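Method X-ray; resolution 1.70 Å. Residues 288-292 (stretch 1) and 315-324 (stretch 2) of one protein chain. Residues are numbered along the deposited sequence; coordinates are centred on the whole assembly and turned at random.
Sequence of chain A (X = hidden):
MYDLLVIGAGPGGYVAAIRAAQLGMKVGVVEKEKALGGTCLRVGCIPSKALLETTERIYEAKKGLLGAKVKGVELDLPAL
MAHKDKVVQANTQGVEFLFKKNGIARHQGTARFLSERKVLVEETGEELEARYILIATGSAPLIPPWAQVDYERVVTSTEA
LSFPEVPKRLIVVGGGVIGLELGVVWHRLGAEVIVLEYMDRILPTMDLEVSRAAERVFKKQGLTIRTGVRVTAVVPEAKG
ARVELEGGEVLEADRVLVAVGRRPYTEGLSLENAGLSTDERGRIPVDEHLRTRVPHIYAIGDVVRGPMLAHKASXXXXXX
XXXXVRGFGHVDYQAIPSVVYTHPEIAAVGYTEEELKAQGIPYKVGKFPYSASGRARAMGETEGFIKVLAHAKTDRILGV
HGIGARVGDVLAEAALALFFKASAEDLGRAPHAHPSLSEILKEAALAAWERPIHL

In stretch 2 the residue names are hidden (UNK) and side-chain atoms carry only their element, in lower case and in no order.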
ATOM      1  N   GLU A 288       4.018  -1.342  32.836  1.00 26.00           N
ATOM      2  CA  GLU A 288       4.336  -0.696  31.563  1.00 26.62           C
ATOM      3  C   GLU A 288       5.589  -1.251  30.874  1.00 25.98           C
ATOM      4  O   GLU A 288       5.827  -0.957  29.707  1.00 26.38           O
ATOM      5  CB  GLU A 288       4.447   0.826  31.730  1.00 27.36           C
ATOM      6  CG  GLU A 288       5.373   1.301  32.841  1.00 29.43           C
ATOM      7  CD  GLU A 288       5.551   2.811  32.830  1.00 32.47           C
ATOM      8  OE1 GLU A 288       5.356   3.449  33.894  1.00 35.08           O
ATOM      9  OE2 GLU A 288       5.881   3.362  31.751  1.00 33.75           O
ATOM     10  N   HIS A 289       6.382  -2.046  31.591  1.00 25.12           N
ATOM     11  CA  HIS A 289       7.520  -2.746  30.990  1.00 24.30           C
ATOM     12  C   HIS A 289       7.249  -4.227  30.754  1.00 23.13           C
ATOM     13  O   HIS A 289       8.168  -4.984  30.455  1.00 22.66           O
ATOM     14  CB  HIS A 289       8.746  -2.570  31.870  1.00 24.30           C
ATOM     15  CG  HIS A 289       9.038  -1.139  32.181  1.00 26.11           C
ATOM     16  ND1 HIS A 289       9.948  -0.395  31.465  1.00 28.80           N
ATOM     17  CD2 HIS A 289       8.513  -0.306  33.107  1.00 27.54           C
ATOM     18  CE1 HIS A 289       9.987   0.833  31.954  1.00 29.13           C
ATOM     19  NE2 HIS A 289       9.121   0.913  32.946  1.00 28.29           N
ATOM     20  N   LEU A 290       5.981  -4.613  30.886  1.00 21.91           N
ATOM     21  CA  LEU A 290       5.492  -5.973  30.647  1.00 21.23           C
ATOM     22  C   LEU A 290       5.940  -6.974  31.716  1.00 20.57           C
ATOM     23  O   LEU A 290       5.892  -8.176  31.497  1.00 19.86           O
ATOM     24  CB  LEU A 290       5.850  -6.448  29.232  1.00 20.74           C
ATOM     25  CG  LEU A 290       5.299  -5.507  28.157  1.00 21.11           C
ATOM     26  CD1 LEU A 290       6.071  -5.623  26.869  1.00 20.68           C
ATOM     27  CD2 LEU A 290       3.807  -5.766  27.943  1.00 20.54           C
ATOM     28  N   ARG A 291       6.355  -6.477  32.880  1.00 20.25           N
ATOM     29  CA  ARG A 291       6.668  -7.350  34.008  1.00 20.08           C
ATOM     30  C   ARG A 291       5.391  -7.711  34.751  1.00 20.04           C
ATOM     31  O   ARG A 291       4.533  -6.856  34.982  1.00 19.06           O
ATOM     32  CB  ARG A 291       7.591  -6.660  35.017  1.00 20.34           C
ATOM     33  CG  ARG A 291       8.951  -6.274  34.518  1.00 20.44           C
ATOM     34  CD  ARG A 291       9.710  -5.397  35.524  1.00 21.86           C
ATOM     35  NE  ARG A 291       9.058  -4.097  35.690  1.00 23.46           N
ATOM     36  CZ  ARG A 291       9.587  -3.048  36.330  1.00 24.99           C
ATOM     37  NH1 ARG A 291      10.801  -3.105  36.857  1.00 25.53           N
ATOM     38  NH2 ARG A 291       8.892  -1.925  36.426  1.00 25.65           N
ATOM     39  N   THR A 292       5.289  -8.966  35.167  1.00 19.95           N
ATOM     40  CA  THR A 292       4.260  -9.370  36.113  1.00 20.12           C
ATOM     41  C   THR A 292       4.678  -8.850  37.483  1.00 21.16           C
ATOM     42  O   THR A 292       5.690  -8.137  37.607  1.00 20.50           O
ATOM     43  CB  THR A 292       4.111 -10.908  36.170  1.00 20.13           C
ATOM     44  OG1 THR A 292       5.321 -11.490  36.678  1.00 19.04           O
ATOM     45  CG2 THR A 292       3.941 -11.521  34.779  1.00 19.51           C
ATOM     46  N   UNK A 315       5.716  -6.799  19.090  1.00 14.03           N
ATOM     47  CA  UNK A 315       6.308  -5.565  19.589  1.00 14.97           C
ATOM     48  C   UNK A 315       6.500  -5.611  21.096  1.00 14.28           C
ATOM     49  O   UNK A 315       7.471  -5.067  21.614  1.00 14.16           O
ATOM     50  c   UNK A 315       5.535  -4.040  17.697  1.00 19.37           C
ATOM     51  c   UNK A 315       6.839  -3.396  17.261  1.00 23.46           C
ATOM     52  c   UNK A 315       5.472  -4.349  19.187  1.00 15.75           C
ATOM     53  o   UNK A 315       7.897  -3.709  17.839  1.00 25.95           O
ATOM     54  o   UNK A 315       6.808  -2.574  16.320  1.00 28.38           O
ATOM     55  N   UNK A 316       5.580  -6.282  21.791  1.00 13.79           N
ATOM     56  CA  UNK A 316       5.668  -6.442  23.237  1.00 13.86           C
ATOM     57  C   UNK A 316       6.802  -7.400  23.583  1.00 13.97           C
ATOM     58  O   UNK A 316       7.500  -7.203  24.570  1.00 14.21           O
ATOM     59  o   UNK A 316       1.252  -5.381  25.047  1.00 14.20           O
ATOM     60  c   UNK A 316       3.339  -5.805  24.023  1.00 14.21           C
ATOM     61  c   UNK A 316       4.337  -6.926  23.819  1.00 13.34           C
ATOM     62  o   UNK A 316       1.675  -7.449  24.471  1.00 14.69           O
ATOM     63  c   UNK A 316       2.000  -6.251  24.557  1.00 13.70           C
ATOM     64  N   UNK A 317       6.990  -8.420  22.753  1.00 14.31           N
ATOM     65  CA  UNK A 317       8.095  -9.350  22.898  1.00 14.63           C
ATOM     66  C   UNK A 317       9.437  -8.632  22.793  1.00 14.90           C
ATOM     67  O   UNK A 317      10.326  -8.850  23.620  1.00 15.33           O
ATOM     68  N   UNK A 318       9.561  -7.753  21.801  1.00 14.85           N
ATOM     69  CA  UNK A 318      10.779  -6.964  21.602  1.00 15.35           C
ATOM     70  C   UNK A 318      11.046  -6.084  22.825  1.00 15.63           C
ATOM     71  O   UNK A 318      12.176  -6.053  23.347  1.00 15.31           O
ATOM     72  c   UNK A 318      10.585  -6.938  19.052  1.00 17.06           C
ATOM     73  c   UNK A 318      10.668  -6.079  20.323  1.00 15.86           C
ATOM     74  c   UNK A 318      11.771  -7.770  18.766  1.00 19.30           C
ATOM     75  c   UNK A 318      11.843  -5.094  20.242  1.00 15.51           C
ATOM     76  N   UNK A 319      10.016  -5.370  23.278  1.00 14.79           N
ATOM     77  CA  UNK A 319      10.141  -4.434  24.401  1.00 15.54           C
ATOM     78  C   UNK A 319      10.469  -5.156  25.703  1.00 15.57           C
ATOM     79  O   UNK A 319      11.225  -4.639  26.525  1.00 16.27           O
ATOM     80  c   UNK A 319       8.857  -3.625  24.567  1.00 15.77           C
ATOM     81  N   UNK A 320       9.901  -6.344  25.882  1.00 15.65           N
ATOM     82  CA  UNK A 320      10.113  -7.127  27.095  1.00 15.67           C
ATOM     83  C   UNK A 320      11.569  -7.558  27.218  1.00 16.14           C
ATOM     84  O   UNK A 320      12.190  -7.368  28.264  1.00 16.32           O
ATOM     85  c   UNK A 320       9.212  -8.352  27.105  1.00 15.32           C
ATOM     86  N   UNK A 321      12.117  -8.115  26.144  1.00 16.61           N
ATOM     87  CA  UNK A 321      13.485  -8.646  26.181  1.00 17.08           C
ATOM     88  C   UNK A 321      14.517  -7.522  26.177  1.00 17.59           C
ATOM     89  O   UNK A 321      15.580  -7.645  26.773  1.00 17.86           O
ATOM     90  c   UNK A 321      13.766  -9.693  25.064  1.00 17.17           C
ATOM     91  c   UNK A 321      13.721  -9.087  23.677  1.00 17.62           C
ATOM     92  c   UNK A 321      12.795 -10.868  25.181  1.00 17.23           C
ATOM     93  N   UNK A 322      14.197  -6.418  25.517  1.00 18.02           N
ATOM     94  CA  UNK A 322      15.044  -5.234  25.583  1.00 18.74           C
ATOM     95  C   UNK A 322      15.070  -4.646  27.000  1.00 18.90           C
ATOM     96  O   UNK A 322      16.088  -4.114  27.427  1.00 19.37           O
ATOM     97  o   UNK A 322      15.136  -3.737  20.936  1.00 20.97           O
ATOM     98  o   UNK A 322      13.971  -2.559  22.391  1.00 23.37           O
ATOM     99  c   UNK A 322      14.681  -3.550  22.086  1.00 22.20           C
ATOM    100  c   UNK A 322      15.011  -4.590  23.141  1.00 19.94           C
ATOM    101  c   UNK A 322      14.586  -4.204  24.548  1.00 19.03           C
ATOM    102  N   UNK A 323      13.967  -4.768  27.735  1.00 18.75           N
ATOM    103  CA  UNK A 323      13.927  -4.315  29.130  1.00 18.94           C
ATOM    104  C   UNK A 323      14.747  -5.239  30.024  1.00 19.03           C
ATOM    105  O   UNK A 323      15.453  -4.776  30.912  1.00 19.07           O
ATOM    106  c   UNK A 323      12.004  -3.642  33.201  1.00 22.14           C
ATOM    107  c   UNK A 323      12.499  -4.245  29.656  1.00 18.74           C
ATOM    108  c   UNK A 323      12.679  -2.432  31.502  1.00 20.77           C
ATOM    109  n   UNK A 323      12.412  -2.437  32.849  1.00 21.55           N
ATOM    110  c   UNK A 323      12.396  -3.669  31.032  1.00 19.36           C
ATOM    111  n   UNK A 323      11.994  -4.409  32.123  1.00 20.75           N
ATOM    112  N   UNK A 324      14.646  -6.539  29.780  1.00 19.11           N
ATOM    113  CA  UNK A 324      15.435  -7.530  30.513  1.00 19.42           C
ATOM    114  C   UNK A 324      16.928  -7.186  30.462  1.00 20.15           C
ATOM    115  O   UNK A 324      17.607  -7.191  31.482  1.00 20.46           O
ATOM    116  s   UNK A 324      13.626 -10.993  29.175  1.00 17.71           S
ATOM    117  c   UNK A 324      11.848 -11.147  29.238  1.00 17.90           C
ATOM    118  c   UNK A 324      15.232  -8.933  29.924  1.00 19.17           C
ATOM    119  c   UNK A 324      13.879  -9.540  30.185  1.00 18.74           C
TER
HETATM  120  O   HOH W   1       9.315  -3.834  28.347  1.00 24.71           O

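Residues 288-292 form an irregular segment that lies against one side of a helix running through positions 315-324. Position 315 carries three side-chain carbons, the third bearing two oxygens; the CA-to-CB bond points sideways, the end leads off, and the nearest approach is 7.8 Å, from CB to CD1 of Leu 290. It is Glu 315. Position 316 has the same composition, but its CB lies 3.7 Å from CD1 of Leu 290, and its backbone O is nearer still, 3.1 Å from the same CD1. This is Glu 316, whose carboxylate oxygens are hydrogen-bonded elsewhere in the structure.

No side-chain atoms follow CA at position 317, so it is Gly 317; an ideal CB there would point away from stretch 1. Position 318 has four carbons, forked at the first with one arm two carbons long, and its CA-to-CB bond points away: Ile 318.

A single carbon at position 319 points toward stretch 1, with CB 4.1 Å from CD1 of Leu 290, and identifies Ala 319. Position 320 also has one carbon, set sideways, its CB 4.2 Å from Leu 290 CD1; this is Ala 320. Its CA is 5.9 Å from the CA of Leu 290, the closest backbone register between the segments.

At position 321 one carbon carries two others, out of reach of stretch 1, which gives Val 321. Position 322 repeats the pattern of three carbons and two terminal oxygens, again out of reach, and is Glu 322.

Position 323 bears one carbon and a five-membered ring of three carbons and two nitrogens, directed toward stretch 1 and lying against His 289 and Arg 291: His 323. Its CD2 is 3.4 Å from ND1 of His 289, and its CE1 is 3.7 Å from CD of Arg 291. Position 324, an unbranched chain of two carbons, a sulfur and a last carbon, makes no contact; it is Met 324.

The contact has three parts. Leu 290 places CD1 against the helix, where it packs on CB of Ala 319 and CB of Ala 320 and lies closest to the carbonyl O of Glu 316. Beside it, the rings of His 289 and His 323 form an offset stack, with centroids 4.5 Å apart and planes inclined by 30°, while CB of His 289 sits over the His 323 ring, 3.6 Å from its centroid. Arg 291 adds CD at the edge of that ring, whose CE1 lies over one face of the guanidinium. No direct hydrogen bond joins the segments. Instead, a water O donates to His 289 O (2.7 Å) and, weakly, to Ala 319 O (2.8 Å), adding a polar bridge to packing that is mostly apolar and aromatic.

Stretch 2, residues 315-324: EEGIAAVEHM
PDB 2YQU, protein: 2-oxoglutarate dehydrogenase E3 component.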